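Local coordinates for uncharacterized protein (Eubacterium siraeum, PDB 4OBM), which is of unknown function but belongs to the LytR-CpsA-Psr family, whose characterised members attach glycopolymers to the bacterial cell wall, at residues 174-178 with 225-230. Coordinates in Å, arbitrary orientation, origin at the centre of the assembly. Residues are numbered along the deposited sequence.
Sequences SSFID and SSVTDF
One turn of α-helix, Ser174 to Asp178 (phi/psi near -60/-45, Asp178 N to Ser174 O 3.0 Å), runs almost antiparallel to the strand 228-230: the short axes make 168° and approach to 8.6 Å. CA spacings of 5.7 Å for Ser174-Thr228 and 5.3 Å for Asp178-Ser226 fix the register.

Polar contacts converge on the Asp178 carboxylate, which its m rotamer directs at the loop leading into the strand. Val227 N donates to Asp178 OD1 (3.0 Å, N-H...O angle 167°) and Ser226 OG to Asp178 OD2 (2.6 Å), so both carboxylate oxygens are used. Ser226 OG, in the t rotamer, also accepts from Thr228 N at 3.3 Å, closing an ST turn. Thr228 OG1 (p rotamer) has three weak options for its single proton, Asp178 OD1 and Asp178 OD2 at 3.1 Å each and Ser174 O at 3.4 Å.

Apolar packing is small: Ile177 CG2 meets Thr228 CG2 at 3.7 Å and Val227 CG2 at 3.9 Å. Ser174 OG, hydrogen-bonded to Ala170 O, sits 4.1 Å from Phe230 CD2 at the ring edge.

The contact joins helix 164-181 to strand 228-230, outermost in the mixed sheet, through a helical carboxylate that pairs with the ST turn leading into the strand. Backbone hydrogen bonds tie Val227 to Phe53, and Asp229 to Phe53 and Leu55, on the parallel strand 52-58, while Ser175 and Phe176 face strand 115-119.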
loop_
_atom_site.group_PDB
_atom_site.type_symbol
_atom_site.label_atom_id
_atom_site.label_comp_id
_atom_site.label_asym_id
_atom_site.label_seq_id
_atom_site.Cartn_x
_atom_site.Cartn_y
_atom_site.Cartn_z
ATOM N N SER A 174 -7.927 0.009 -0.407
ATOM C CA SER A 174 -8.520 1.337 -0.630
ATOM C C SER A 174 -9.788 1.496 0.203
ATOM O O SER A 174 -9.989 2.518 0.864
ATOM C CB SER A 174 -8.847 1.541 -2.105
ATOM O OG SER A 174 -7.697 1.921 -2.836
ATOM N N SER A 175 -10.628 0.449 0.182
ATOM C CA SER A 175 -11.886 0.380 0.920
ATOM C C SER A 175 -11.628 0.420 2.430
ATOM O O SER A 175 -12.323 1.139 3.135
ATOM C CB SER A 175 -12.652 -0.879 0.534
ATOM O OG SER A 175 -13.076 -0.840 -0.817
ATOM N N PHE A 176 -10.613 -0.311 2.906
ATOM C CA PHE A 176 -10.181 -0.356 4.317
ATOM C C PHE A 176 -9.743 1.034 4.829
ATOM O O PHE A 176 -10.096 1.407 5.948
ATOM C CB PHE A 176 -9.032 -1.386 4.493
ATOM C CG PHE A 176 -8.380 -1.389 5.858
ATOM C CD1 PHE A 176 -9.068 -1.851 6.978
ATOM C CD2 PHE A 176 -7.080 -0.923 6.026
ATOM C CE1 PHE A 176 -8.472 -1.828 8.246
ATOM C CE2 PHE A 176 -6.493 -0.890 7.294
ATOM C CZ PHE A 176 -7.188 -1.354 8.393
ATOM N N ILE A 177 -8.994 1.795 4.000
ATOM C CA ILE A 177 -8.505 3.135 4.338
ATOM C C ILE A 177 -9.673 4.140 4.358
ATOM O O ILE A 177 -9.755 4.951 5.273
ATOM C CB ILE A 177 -7.349 3.599 3.401
ATOM C CG1 ILE A 177 -6.067 2.748 3.641
ATOM C CG2 ILE A 177 -7.046 5.110 3.583
ATOM C CD1 ILE A 177 -5.020 2.767 2.492
ATOM N N ASP A 178 -10.551 4.094 3.347
ATOM C CA ASP A 178 -11.708 4.991 3.234
ATOM C C ASP A 178 -12.751 4.774 4.323
ATOM O O ASP A 178 -13.284 5.753 4.849
ATOM C CB ASP A 178 -12.382 4.819 1.871
ATOM C CG ASP A 178 -11.582 5.358 0.710
ATOM O OD1 ASP A 178 -10.588 6.088 0.957
ATOM O OD2 ASP A 178 -11.985 5.110 -0.444
ATOM N N SER A 225 -15.643 11.066 0.544
ATOM C CA SER A 225 -16.092 9.676 0.590
ATOM C C SER A 225 -14.889 8.771 0.380
ATOM O O SER A 225 -14.887 7.618 0.823
ATOM C CB SER A 225 -17.157 9.415 -0.468
ATOM O OG SER A 225 -18.314 10.173 -0.166
ATOM N N SER A 226 -13.849 9.314 -0.290
ATOM C CA SER A 226 -12.621 8.581 -0.565
ATOM C C SER A 226 -11.367 9.460 -0.501
ATOM O O SER A 226 -11.344 10.586 -1.011
ATOM C CB SER A 226 -12.699 7.909 -1.928
ATOM O OG SER A 226 -11.592 7.053 -2.140
ATOM N N VAL A 227 -10.313 8.902 0.110
ATOM C CA VAL A 227 -8.988 9.514 0.205
ATOM C C VAL A 227 -7.981 8.584 -0.510
ATOM O O VAL A 227 -6.771 8.691 -0.313
ATOM C CB VAL A 227 -8.562 9.842 1.667
ATOM C CG1 VAL A 227 -9.453 10.931 2.267
ATOM C CG2 VAL A 227 -8.530 8.583 2.542
ATOM N N THR A 228 -8.485 7.669 -1.338
ATOM C CA THR A 228 -7.585 6.739 -2.016
ATOM C C THR A 228 -7.768 6.729 -3.531
ATOM O O THR A 228 -8.764 7.202 -4.082
ATOM C CB THR A 228 -7.688 5.305 -1.435
ATOM O OG1 THR A 228 -9.043 4.860 -1.391
ATOM C CG2 THR A 228 -7.070 5.196 -0.067
ATOM N N ASP A 229 -6.730 6.206 -4.182
ATOM C CA ASP A 229 -6.559 5.974 -5.597
ATOM C C ASP A 229 -5.543 4.863 -5.755
ATOM O O ASP A 229 -4.821 4.545 -4.813
ATOM C CB ASP A 229 -6.102 7.250 -6.317
ATOM C CG ASP A 229 -7.244 8.145 -6.725
ATOM O OD1 ASP A 229 -7.886 7.849 -7.757
ATOM O OD2 ASP A 229 -7.496 9.148 -6.016
ATOM N N PHE A 230 -5.501 4.251 -6.931
ATOM C CA PHE A 230 -4.530 3.218 -7.216
ATOM C C PHE A 230 -4.220 3.177 -8.690
ATOM O O PHE A 230 -5.062 3.511 -9.522
ATOM C CB PHE A 230 -4.969 1.824 -6.694
ATOM C CG PHE A 230 -6.127 1.153 -7.390
ATOM C CD1 PHE A 230 -5.936 0.451 -8.574
ATOM C CD2 PHE A 230 -7.389 1.136 -6.811
ATOM C CE1 PHE A 230 -7.006 -0.196 -9.207
ATOM C CE2 PHE A 230 -8.461 0.494 -7.441
ATOM C CZ PHE A 230 -8.264 -0.173 -8.634
#